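Local coordinates for uncharacterized protein Dfer_1899 (Dyadobacter fermentans, PDB 5HX0) that is of unknown function but carries a sialidase-like BNR-repeat fold, a beta-propeller, and may therefore act on or bind carbohydrate, at residues L130-G135 with G218-V223; L138-G143 with G210-G215; H238-D243 with W249-P254; Y269-P272 with V276-F279. All coordinates share one frame; numbering follows the deposited sequence.

Overall arrangement
The chain builds a propeller of mostly four-stranded antiparallel blades. Strand 123-131 turns into 137-145, and the chain must then run through the rest of that blade before either of the first two contacts can close. Contact 2 closes first, bringing 210-215 back over 138-143; contact 1 closes just after it, with 218-223 on 130-135, and so encloses contact 2. Both join the blade that holds strands 123-131 and 137-145 to the next one, formed by 213-214, 220-229, 234-242 and 250-256. Contact 3 follows as the outer hairpin of that next blade. Contact 4, farther along, is the first hairpin of the blade that follows it, and its strands touch those of contacts 1 and 2.

Contact 1 of 4, residues L130-G135 with G218-V223; sequences LQLKDG and GRILWV
Ile-220 reaches across from one blade of the beta-propeller to Leu-130 and Leu-132 of the blade before it. From its CB the side chain divides. The CG2 methyl lies beside the carbonyl carbon and meets Leu-130 CD2 at 3.6 Å; here the two side chains run past each other in opposite directions. The other branch leaves with CG1 anti to the carbonyl carbon (chi1 -53°) and continues fully extended, which carries CD1 out to the fork of Leu-132. There it sits 3.9 Å from Leu-132 CD2 and 4.2 Å from Leu-132 CD1, and the two side chains cross at about a right angle. One isoleucine thus uses both branches, each on a different leucine, and no hydrogen bond spans the two segments. Leu-138, Met-212 and Trp-249 also pack on Ile-220, extending the apolar seam between the sheets. Leu-130 sits near the end of strand 123-131, whereas Leu-132 begins the turn that leads into strand 137-145. Glu-214, from the same blade as Ile-220, accepts a bond from the backbone N of Lys-133 within this turn. The turn is type I, closed by Gly-135 N donating to Leu-132 O at 2.8 Å.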
loop_
_atom_site.group_PDB
_atom_site.type_symbol
_atom_site.label_atom_id
_atom_site.label_comp_id
_atom_site.label_asym_id
_atom_site.label_seq_id
_atom_site.Cartn_x
_atom_site.Cartn_y
_atom_site.Cartn_z
ATOM N N LEU A 130 -5.826 17.042 -10.093
ATOM C CA LEU A 130 -6.151 18.011 -11.145
ATOM C C LEU A 130 -6.775 17.248 -12.306
ATOM O O LEU A 130 -6.176 16.292 -12.802
ATOM C CB LEU A 130 -4.917 18.762 -11.654
ATOM C CG LEU A 130 -5.220 19.731 -12.827
ATOM C CD1 LEU A 130 -6.110 20.912 -12.365
ATOM C CD2 LEU A 130 -3.934 20.255 -13.459
ATOM N N GLN A 131 -7.963 17.655 -12.742
ATOM C CA GLN A 131 -8.566 17.072 -13.936
ATOM C C GLN A 131 -8.428 18.058 -15.092
ATOM O O GLN A 131 -8.935 19.177 -15.004
ATOM C CB GLN A 131 -10.035 16.725 -13.721
ATOM C CG GLN A 131 -10.683 16.132 -14.977
ATOM C CD GLN A 131 -12.102 15.696 -14.733
ATOM O OE1 GLN A 131 -12.423 14.519 -14.868
ATOM N NE2 GLN A 131 -12.954 16.635 -14.331
ATOM N N LEU A 132 -7.742 17.641 -16.165
ATOM C CA LEU A 132 -7.623 18.469 -17.360
ATOM C C LEU A 132 -8.919 18.451 -18.168
ATOM O O LEU A 132 -9.733 17.532 -18.060
ATOM C CB LEU A 132 -6.472 17.987 -18.254
ATOM C CG LEU A 132 -5.109 17.879 -17.556
ATOM C CD1 LEU A 132 -3.985 17.670 -18.578
ATOM C CD2 LEU A 132 -4.840 19.122 -16.713
ATOM N N LYS A 133 -9.091 19.476 -19.012
ATOM C CA LYS A 133 -10.271 19.516 -19.878
ATOM C C LYS A 133 -10.385 18.263 -20.736
ATOM O O LYS A 133 -11.501 17.831 -21.056
ATOM C CB LYS A 133 -10.226 20.749 -20.782
ATOM C CG LYS A 133 -10.067 22.056 -20.042
ATOM C CD LYS A 133 -11.321 22.452 -19.381
ATOM C CE LYS A 133 -11.257 23.933 -19.027
ATOM N NZ LYS A 133 -12.407 24.295 -18.162
ATOM N N ASP A 134 -9.259 17.649 -21.091
ATOM C CA ASP A 134 -9.318 16.452 -21.923
ATOM C C ASP A 134 -9.546 15.191 -21.102
ATOM O O ASP A 134 -9.543 14.092 -21.658
ATOM C CB ASP A 134 -8.046 16.320 -22.785
ATOM C CG ASP A 134 -6.795 15.979 -21.981
ATOM O OD1 ASP A 134 -6.896 15.571 -20.808
ATOM O OD2 ASP A 134 -5.688 16.103 -22.549
ATOM N N GLY A 135 -9.739 15.318 -19.801
ATOM C CA GLY A 135 -10.082 14.190 -18.965
ATOM C C GLY A 135 -8.918 13.543 -18.254
ATOM O O GLY A 135 -9.148 12.738 -17.341
ATOM N N GLY A 218 -3.658 25.646 -22.119
ATOM C CA GLY A 218 -3.352 24.247 -21.871
ATOM C C GLY A 218 -2.115 24.001 -21.024
ATOM O O GLY A 218 -1.847 22.849 -20.655
ATOM N N ARG A 219 -1.352 25.040 -20.719
ATOM C CA ARG A 219 -0.218 24.909 -19.820
ATOM C C ARG A 219 -0.716 24.686 -18.385
ATOM O O ARG A 219 -1.758 25.211 -17.993
ATOM C CB ARG A 219 0.628 26.167 -19.963
ATOM C CG ARG A 219 1.379 26.653 -18.792
ATOM C CD ARG A 219 2.176 27.900 -19.236
ATOM N NE ARG A 219 3.177 27.600 -20.266
ATOM C CZ ARG A 219 4.212 28.387 -20.560
ATOM N NH1 ARG A 219 4.391 29.527 -19.905
ATOM N NH2 ARG A 219 5.073 28.031 -21.504
ATOM N N ILE A 220 -0.001 23.865 -17.611
ATOM C CA ILE A 220 -0.398 23.573 -16.227
ATOM C C ILE A 220 0.492 24.359 -15.276
ATOM O O ILE A 220 1.723 24.256 -15.342
ATOM C CB ILE A 220 -0.311 22.075 -15.901
ATOM C CG1 ILE A 220 -1.082 21.254 -16.933
ATOM C CG2 ILE A 220 -0.888 21.830 -14.477
ATOM C CD1 ILE A 220 -0.956 19.793 -16.691
ATOM N N LEU A 221 -0.136 25.096 -14.368
ATOM C CA LEU A 221 0.527 25.907 -13.356
ATOM C C LEU A 221 0.541 25.152 -12.036
ATOM O O LEU A 221 -0.464 24.563 -11.648
ATOM C CB LEU A 221 -0.223 27.229 -13.169
ATOM C CG LEU A 221 -0.485 27.985 -14.459
ATOM C CD1 LEU A 221 -1.412 29.155 -14.196
ATOM C CD2 LEU A 221 0.840 28.458 -15.018
ATOM N N TRP A 222 1.668 25.198 -11.332
ATOM C CA TRP A 222 1.792 24.495 -10.057
ATOM C C TRP A 222 2.706 25.316 -9.164
ATOM O O TRP A 222 3.882 25.502 -9.496
ATOM C CB TRP A 222 2.369 23.091 -10.261
ATOM C CG TRP A 222 2.336 22.215 -9.043
ATOM C CD1 TRP A 222 1.602 22.398 -7.904
ATOM C CD2 TRP A 222 3.094 21.012 -8.852
ATOM N NE1 TRP A 222 1.852 21.373 -7.009
ATOM C CE2 TRP A 222 2.761 20.508 -7.575
ATOM C CE3 TRP A 222 4.014 20.309 -9.648
ATOM C CZ2 TRP A 222 3.312 19.333 -7.071
ATOM C CZ3 TRP A 222 4.563 19.148 -9.153
ATOM C CH2 TRP A 222 4.216 18.666 -7.872
ATOM N N VAL A 223 2.189 25.816 -8.047
ATOM C CA VAL A 223 3.034 26.540 -7.096
ATOM C C VAL A 223 3.505 25.567 -6.020
ATOM O O VAL A 223 2.694 25.039 -5.245
ATOM C CB VAL A 223 2.303 27.741 -6.490
ATOM C CG1 VAL A 223 3.174 28.409 -5.404
ATOM C CG2 VAL A 223 1.949 28.740 -7.595
#

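Contact 2 of 4, residues L138-G143 with G210-G215; sequences LCASYG and GAMYEG
Met-212, a selenomethionine in this crystal, lays the last two atoms of its side chain against Leu-138 and Ala-140. Its SE is 3.9 Å from Leu-138 CD1, and its CE is 3.8 Å from Ala-140 CB. The leucine and selenomethionine side chains cross at about a right angle, and of the leucine's methyls CD1 is the one that meets the selenium. Met-212 gets there with CG anti to its carbonyl carbon and the rest of the chain stretched straight (chi2 174°, chi3 171°), reaching across from one propeller blade to the next. Beyond this first shell, Ile-220 and Trp-222 of strand 220-229 pack on the same side chain, and the ring of Trp-249 comes up against Met-212 CE. Backbone pairing fixes where the partners stand: Leu-138 is bonded to Leu-130 and Ala-140 to Cys-128, both from strand 123-131. On the selenomethionine's side, the backbone of Tyr-213 is bonded to that of Leu-221, and Ser-267 OG bonds the N of Ala-211, just before Met-212. With all three touching residues buried and no hydrogen bond between the segments, the blades are held together here by van der Waals packing and burial of apolar surface.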
loop_
_atom_site.group_PDB
_atom_site.type_symbol
_atom_site.label_atom_id
_atom_site.label_comp_id
_atom_site.label_asym_id
_atom_site.label_seq_id
_atom_site.Cartn_x
_atom_site.Cartn_y
_atom_site.Cartn_z
ATOM N N LEU A 138 -4.267 14.212 -12.919
ATOM C CA LEU A 138 -3.002 14.197 -12.198
ATOM C C LEU A 138 -3.299 14.095 -10.711
ATOM O O LEU A 138 -4.242 14.723 -10.227
ATOM C CB LEU A 138 -2.200 15.467 -12.454
ATOM C CG LEU A 138 -1.895 15.850 -13.906
ATOM C CD1 LEU A 138 -1.135 17.169 -13.942
ATOM C CD2 LEU A 138 -1.061 14.763 -14.526
ATOM N N CYS A 139 -2.489 13.317 -9.988
ATOM C CA CYS A 139 -2.624 13.203 -8.534
ATOM C C CYS A 139 -1.245 13.439 -7.922
ATOM O O CYS A 139 -0.406 12.535 -7.900
ATOM C CB CYS A 139 -3.199 11.842 -8.124
ATOM S SG CYS A 139 -3.418 11.687 -6.333
ATOM N N ALA A 140 -1.014 14.652 -7.427
ATOM C CA ALA A 140 0.255 14.991 -6.799
ATOM C C ALA A 140 0.275 14.507 -5.356
ATOM O O ALA A 140 -0.756 14.470 -4.667
ATOM C CB ALA A 140 0.490 16.502 -6.844
ATOM N N SER A 141 1.457 14.109 -4.902
ATOM C CA SER A 141 1.603 13.667 -3.515
ATOM C C SER A 141 3.036 13.957 -3.075
ATOM O O SER A 141 3.822 14.564 -3.815
ATOM C CB SER A 141 1.234 12.179 -3.395
ATOM O OG SER A 141 1.325 11.734 -2.050
ATOM N N TYR A 142 3.376 13.501 -1.872
ATOM C CA TYR A 142 4.744 13.520 -1.367
ATOM C C TYR A 142 4.817 12.518 -0.226
ATOM O O TYR A 142 3.790 12.038 0.255
ATOM C CB TYR A 142 5.192 14.919 -0.930
ATOM C CG TYR A 142 4.265 15.670 0.025
ATOM C CD1 TYR A 142 4.454 15.584 1.398
ATOM C CD2 TYR A 142 3.250 16.507 -0.454
ATOM C CE1 TYR A 142 3.658 16.290 2.283
ATOM C CE2 TYR A 142 2.430 17.219 0.439
ATOM C CZ TYR A 142 2.649 17.090 1.805
ATOM O OH TYR A 142 1.873 17.767 2.725
ATOM N N GLY A 143 6.046 12.164 0.181
ATOM C CA GLY A 143 6.240 10.982 1.000
ATOM C C GLY A 143 7.202 11.150 2.163
ATOM O O GLY A 143 8.013 12.092 2.223
ATOM N N GLY A 210 -1.991 21.754 -2.519
ATOM C CA GLY A 210 -2.677 22.874 -3.146
ATOM C C GLY A 210 -3.115 22.503 -4.545
ATOM O O GLY A 210 -2.681 21.504 -5.113
ATOM N N ALA A 211 -4.002 23.331 -5.097
ATOM C CA ALA A 211 -4.523 23.082 -6.432
ATOM C C ALA A 211 -3.555 23.575 -7.503
ATOM O O ALA A 211 -3.007 24.687 -7.407
ATOM C CB ALA A 211 -5.885 23.759 -6.619
HETATM N N MSE A 212 -3.345 22.734 -8.516
HETATM C CA MSE A 212 -2.754 23.138 -9.780
HETATM C C MSE A 212 -3.839 23.827 -10.581
HETATM O O MSE A 212 -5.001 23.797 -10.182
HETATM C CB MSE A 212 -2.224 21.925 -10.554
HETATM C CG MSE A 212 -1.198 21.118 -9.810
HETATM SE SE MSE A 212 -0.791 19.523 -10.864
HETATM C CE MSE A 212 0.725 18.846 -9.864
ATOM N N TYR A 213 -3.487 24.425 -11.724
ATOM C CA TYR A 213 -4.513 25.027 -12.570
ATOM C C TYR A 213 -4.107 24.863 -14.030
ATOM O O TYR A 213 -2.940 25.054 -14.389
ATOM C CB TYR A 213 -4.733 26.509 -12.204
ATOM C CG TYR A 213 -5.982 27.101 -12.816
ATOM C CD1 TYR A 213 -5.946 27.692 -14.081
ATOM C CD2 TYR A 213 -7.197 27.050 -12.145
ATOM C CE1 TYR A 213 -7.084 28.221 -14.649
ATOM C CE2 TYR A 213 -8.349 27.586 -12.706
ATOM C CZ TYR A 213 -8.281 28.161 -13.958
ATOM O OH TYR A 213 -9.406 28.695 -14.537
ATOM N N GLU A 214 -5.059 24.465 -14.862
ATOM C CA GLU A 214 -4.803 24.344 -16.295
ATOM C C GLU A 214 -5.093 25.705 -16.931
ATOM O O GLU A 214 -6.241 26.142 -16.975
ATOM C CB GLU A 214 -5.660 23.231 -16.899
ATOM C CG GLU A 214 -5.366 22.987 -18.390
ATOM C CD GLU A 214 -6.306 21.961 -19.030
ATOM O OE1 GLU A 214 -7.332 21.590 -18.415
ATOM O OE2 GLU A 214 -6.010 21.533 -20.164
ATOM N N GLY A 215 -4.061 26.383 -17.408
ATOM C CA GLY A 215 -4.273 27.681 -18.017
ATOM C C GLY A 215 -5.047 27.576 -19.322
ATOM O O GLY A 215 -5.213 26.503 -19.902
#

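Contact 3 of 4, residues H238-D243 with W249-P254; sequences HLLISD and WKYSAP
Trp-249 covers Ser-242 at the two ends of an Asp box, the Ser-X-Asp-X-Gly-X-Thr-Trp turn of BNR repeats, which here joins the last two strands of a propeller blade. Ser-242 CB lies over the tryptophan's face, 3.6 Å from the centroid of the six-membered ring and 16° off its normal. The serine's OG turns into the box, bonded to Thr-248 O and Gly-246 N, while Leu-240 CB touches Trp-249 CE3 nearby. Lys-250 pairs with Ile-241 through two backbone bonds, N to O in both directions. Tyr-251 comes next on the Leu-240 side of the sheet, with CG anti to its backbone N (chi1 -174°), and the ring extends along to His-238. Its OH shares a 2.9 Å hydrogen bond with His-238 ND1, which lies in the plane of the tyrosine ring; the other ring nitrogen of the histidine, NE2, bonds Ser-236 OG. A classic beta bulge follows: Ser-252 and Ala-253 both face Leu-239, whose O accepts from Ser-252 N at 2.8 Å and whose N donates to Ala-253 O. On the face of Leu-239 and Ile-241, away from Tyr-251, Ser-252 OG sits 3.6 Å from Ile-241 CD1 and bonds Gly-298 O in the following blade. Pro-254 ends the walk beside the histidine, its CA 3.6 Å from His-238 ND1.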
loop_
_atom_site.group_PDB
_atom_site.type_symbol
_atom_site.label_atom_id
_atom_site.label_comp_id
_atom_site.label_asym_id
_atom_site.label_seq_id
_atom_site.Cartn_x
_atom_site.Cartn_y
_atom_site.Cartn_z
ATOM N N HIS A 238 7.364 28.819 -5.386
ATOM C CA HIS A 238 7.947 28.919 -6.714
ATOM C C HIS A 238 6.951 28.326 -7.701
ATOM O O HIS A 238 6.286 27.335 -7.392
ATOM C CB HIS A 238 9.298 28.186 -6.747
ATOM C CG HIS A 238 10.225 28.653 -5.672
ATOM N ND1 HIS A 238 11.085 29.716 -5.851
ATOM C CD2 HIS A 238 10.348 28.284 -4.376
ATOM C CE1 HIS A 238 11.733 29.952 -4.723
ATOM N NE2 HIS A 238 11.301 29.103 -3.809
ATOM N N LEU A 239 6.818 28.957 -8.864
ATOM C CA LEU A 239 5.890 28.487 -9.886
ATOM C C LEU A 239 6.589 27.516 -10.835
ATOM O O LEU A 239 7.601 27.865 -11.457
ATOM C CB LEU A 239 5.316 29.663 -10.672
ATOM C CG LEU A 239 4.360 29.316 -11.821
ATOM C CD1 LEU A 239 3.098 28.647 -11.301
ATOM C CD2 LEU A 239 4.019 30.565 -12.617
ATOM N N LEU A 240 6.041 26.312 -10.957
ATOM C CA LEU A 240 6.406 25.392 -12.018
ATOM C C LEU A 240 5.334 25.404 -13.099
ATOM O O LEU A 240 4.155 25.664 -12.842
ATOM C CB LEU A 240 6.572 23.958 -11.510
ATOM C CG LEU A 240 7.467 23.714 -10.297
ATOM C CD1 LEU A 240 7.599 22.229 -10.050
ATOM C CD2 LEU A 240 8.822 24.352 -10.494
ATOM N N ILE A 241 5.754 25.098 -14.313
ATOM C CA ILE A 241 4.865 25.078 -15.460
ATOM C C ILE A 241 5.127 23.803 -16.248
ATOM O O ILE A 241 6.286 23.430 -16.465
ATOM C CB ILE A 241 5.088 26.329 -16.329
ATOM C CG1 ILE A 241 4.619 27.593 -15.593
ATOM C CG2 ILE A 241 4.476 26.128 -17.667
ATOM C CD1 ILE A 241 4.757 28.864 -16.404
ATOM N N SER A 242 4.057 23.133 -16.676
ATOM C CA SER A 242 4.167 21.961 -17.528
ATOM C C SER A 242 3.512 22.248 -18.872
ATOM O O SER A 242 2.344 22.641 -18.917
ATOM C CB SER A 242 3.515 20.731 -16.898
ATOM O OG SER A 242 3.603 19.644 -17.823
ATOM N N ASP A 243 4.250 22.020 -19.964
ATOM C CA ASP A 243 3.694 22.127 -21.305
ATOM C C ASP A 243 3.386 20.773 -21.923
ATOM O O ASP A 243 3.101 20.705 -23.123
ATOM C CB ASP A 243 4.643 22.901 -22.227
ATOM C CG ASP A 243 4.714 24.370 -21.876
ATOM O OD1 ASP A 243 3.661 25.047 -21.932
ATOM O OD2 ASP A 243 5.817 24.841 -21.534
ATOM N N TRP A 249 8.084 19.227 -15.772
ATOM C CA TRP A 249 7.886 20.553 -15.206
ATOM C C TRP A 249 9.132 21.397 -15.421
ATOM O O TRP A 249 10.251 20.893 -15.324
ATOM C CB TRP A 249 7.575 20.450 -13.701
ATOM C CG TRP A 249 6.332 19.650 -13.436
ATOM C CD1 TRP A 249 6.234 18.293 -13.211
ATOM C CD2 TRP A 249 5.002 20.169 -13.377
ATOM N NE1 TRP A 249 4.905 17.945 -13.018
ATOM C CE2 TRP A 249 4.136 19.081 -13.115
ATOM C CE3 TRP A 249 4.456 21.456 -13.527
ATOM C CZ2 TRP A 249 2.754 19.244 -13.002
ATOM C CZ3 TRP A 249 3.078 21.613 -13.414
ATOM C CH2 TRP A 249 2.249 20.515 -13.152
ATOM N N LYS A 250 8.929 22.687 -15.690
ATOM C CA LYS A 250 10.013 23.654 -15.778
ATOM C C LYS A 250 9.800 24.757 -14.747
ATOM O O LYS A 250 8.678 25.244 -14.566
ATOM C CB LYS A 250 10.098 24.274 -17.180
ATOM C CG LYS A 250 10.896 23.464 -18.194
ATOM C CD LYS A 250 10.203 22.187 -18.608
ATOM C CE LYS A 250 11.191 21.220 -19.249
ATOM N NZ LYS A 250 10.633 19.837 -19.317
ATOM N N TYR A 251 10.884 25.145 -14.076
ATOM C CA TYR A 251 10.849 26.281 -13.163
ATOM C C TYR A 251 10.536 27.565 -13.921
ATOM O O TYR A 251 11.168 27.872 -14.930
ATOM C CB TYR A 251 12.198 26.407 -12.454
ATOM C CG TYR A 251 12.228 27.454 -11.373
ATOM C CD1 TYR A 251 12.541 28.789 -11.671
ATOM C CD2 TYR A 251 11.950 27.125 -10.052
ATOM C CE1 TYR A 251 12.562 29.761 -10.679
ATOM C CE2 TYR A 251 11.976 28.090 -9.055
ATOM C CZ TYR A 251 12.273 29.397 -9.371
ATOM O OH TYR A 251 12.288 30.348 -8.382
ATOM N N SER A 252 9.559 28.327 -13.440
ATOM C CA SER A 252 9.208 29.587 -14.076
ATOM C C SER A 252 9.715 30.784 -13.280
ATOM O O SER A 252 10.482 31.589 -13.811
ATOM C CB SER A 252 7.694 29.691 -14.291
ATOM O OG SER A 252 7.384 30.906 -14.961
ATOM N N ALA A 253 9.326 30.918 -12.006
ATOM C CA ALA A 253 9.654 32.122 -11.240
ATOM C C ALA A 253 9.383 31.937 -9.750
ATOM O O ALA A 253 8.506 31.152 -9.377
ATOM C CB ALA A 253 8.844 33.315 -11.765
ATOM N N PRO A 254 10.092 32.654 -8.873
ATOM C CA PRO A 254 9.708 32.666 -7.456
ATOM C C PRO A 254 8.365 33.360 -7.272
ATOM O O PRO A 254 8.061 34.355 -7.940
ATOM C CB PRO A 254 10.833 33.458 -6.774
ATOM C CG PRO A 254 11.897 33.643 -7.815
ATOM C CD PRO A 254 11.231 33.547 -9.148
#

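Contact 4 of 4, residues Y269-P272 with V276-F279; sequences YETP and VVAF
Tyr-269 and Val-277 form a hydrogen-bonded antiparallel pair in the hairpin that opens this propeller blade. Val-277 N gives an almost straight bond to Tyr-269 O (2.8 Å, 175°), whereas the return bond from Tyr-269 N to Val-277 O, though equally short, is bent to 132°. The side chains of the pair leave the same face but part company. Tyr-269 places CG opposite its backbone N (chi1 -179°), which swings the ring away from the partner strand, and its OH ends on Arg-318 NE. Only its CB stays behind to meet Phe-279 CE2, at 4.1 Å. Phe-279 instead holds CG beside its own backbone N (chi1 -57°), and the ring comes back along its strand so that Val-277 CG1 lies 3.5 Å above one face, toward the rim. Thr-271 CG2 makes a looser approach to Val-277 CG2 at 4.3 Å, while its OG1 bonds Glu-345 OE1. Val-276 faces the other side, where its CG2 packs on Leu-221 CD1 of strand 220-229 in the preceding blade. The hairpin is thus wedged between blades: Leu-221 lies behind Val-276, strand 288-294 continues the sheet, and strands 314-318 and 324-330 cover Phe-279.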
loop_
_atom_site.group_PDB
_atom_site.type_symbol
_atom_site.label_atom_id
_atom_site.label_comp_id
_atom_site.label_asym_id
_atom_site.label_seq_id
_atom_site.Cartn_x
_atom_site.Cartn_y
_atom_site.Cartn_z
ATOM N N TYR A 269 -4.218 29.853 -9.435
ATOM C CA TYR A 269 -5.436 30.148 -10.179
ATOM C C TYR A 269 -5.104 31.108 -11.322
ATOM O O TYR A 269 -4.248 31.982 -11.174
ATOM C CB TYR A 269 -6.492 30.743 -9.217
ATOM C CG TYR A 269 -7.810 31.056 -9.877
ATOM C CD1 TYR A 269 -8.705 30.039 -10.172
ATOM C CD2 TYR A 269 -8.158 32.369 -10.201
ATOM C CE1 TYR A 269 -9.916 30.310 -10.801
ATOM C CE2 TYR A 269 -9.382 32.660 -10.825
ATOM C CZ TYR A 269 -10.249 31.606 -11.126
ATOM O OH TYR A 269 -11.457 31.823 -11.751
ATOM N N GLU A 270 -5.762 30.937 -12.465
ATOM C CA GLU A 270 -5.635 31.877 -13.573
ATOM C C GLU A 270 -6.967 32.572 -13.772
ATOM O O GLU A 270 -8.003 31.904 -13.895
ATOM C CB GLU A 270 -5.218 31.172 -14.861
ATOM C CG GLU A 270 -4.855 32.128 -15.999
ATOM C CD GLU A 270 -4.626 31.365 -17.291
ATOM O OE1 GLU A 270 -5.621 30.896 -17.891
ATOM O OE2 GLU A 270 -3.456 31.177 -17.672
ATOM N N THR A 271 -6.938 33.910 -13.819
ATOM C CA THR A 271 -8.166 34.687 -13.934
ATOM C C THR A 271 -8.593 34.795 -15.395
ATOM O O THR A 271 -7.804 34.508 -16.301
ATOM C CB THR A 271 -7.962 36.078 -13.354
ATOM O OG1 THR A 271 -7.096 36.820 -14.223
ATOM C CG2 THR A 271 -7.350 35.977 -11.970
ATOM N N PRO A 272 -9.842 35.203 -15.654
ATOM C CA PRO A 272 -10.268 35.347 -17.058
ATOM C C PRO A 272 -9.401 36.303 -17.851
ATOM O O PRO A 272 -9.141 36.048 -19.034
ATOM C CB PRO A 272 -11.717 35.834 -16.933
ATOM C CG PRO A 272 -12.199 35.170 -15.619
ATOM C CD PRO A 272 -10.987 35.231 -14.715
ATOM N N VAL A 276 -2.153 35.343 -13.092
ATOM C CA VAL A 276 -1.866 34.149 -12.300
ATOM C C VAL A 276 -1.827 34.570 -10.834
ATOM O O VAL A 276 -1.021 35.426 -10.448
ATOM C CB VAL A 276 -0.529 33.513 -12.716
ATOM C CG1 VAL A 276 -0.194 32.329 -11.805
ATOM C CG2 VAL A 276 -0.553 33.106 -14.200
ATOM N N VAL A 277 -2.677 33.962 -10.013
ATOM C CA VAL A 277 -2.800 34.301 -8.601
ATOM C C VAL A 277 -2.494 33.067 -7.762
ATOM O O VAL A 277 -2.960 31.967 -8.079
ATOM C CB VAL A 277 -4.220 34.834 -8.302
ATOM C CG1 VAL A 277 -4.463 34.871 -6.842
ATOM C CG2 VAL A 277 -4.383 36.238 -8.912
ATOM N N ALA A 278 -1.710 33.245 -6.698
ATOM C CA ALA A 278 -1.411 32.167 -5.753
ATOM C C ALA A 278 -1.901 32.544 -4.360
ATOM O O ALA A 278 -1.607 33.639 -3.873
ATOM C CB ALA A 278 0.095 31.865 -5.718
ATOM N N PHE A 279 -2.625 31.624 -3.709
ATOM C CA PHE A 279 -3.176 31.836 -2.374
ATOM C C PHE A 279 -2.367 31.011 -1.374
ATOM O O PHE A 279 -2.335 29.779 -1.472
ATOM C CB PHE A 279 -4.656 31.444 -2.319
ATOM C CG PHE A 279 -5.530 32.181 -3.310
ATOM C CD1 PHE A 279 -5.948 33.497 -3.052
ATOM C CD2 PHE A 279 -5.945 31.564 -4.482
ATOM C CE1 PHE A 279 -6.774 34.188 -3.950
ATOM C CE2 PHE A 279 -6.769 32.255 -5.402
ATOM C CZ PHE A 279 -7.183 33.568 -5.124
#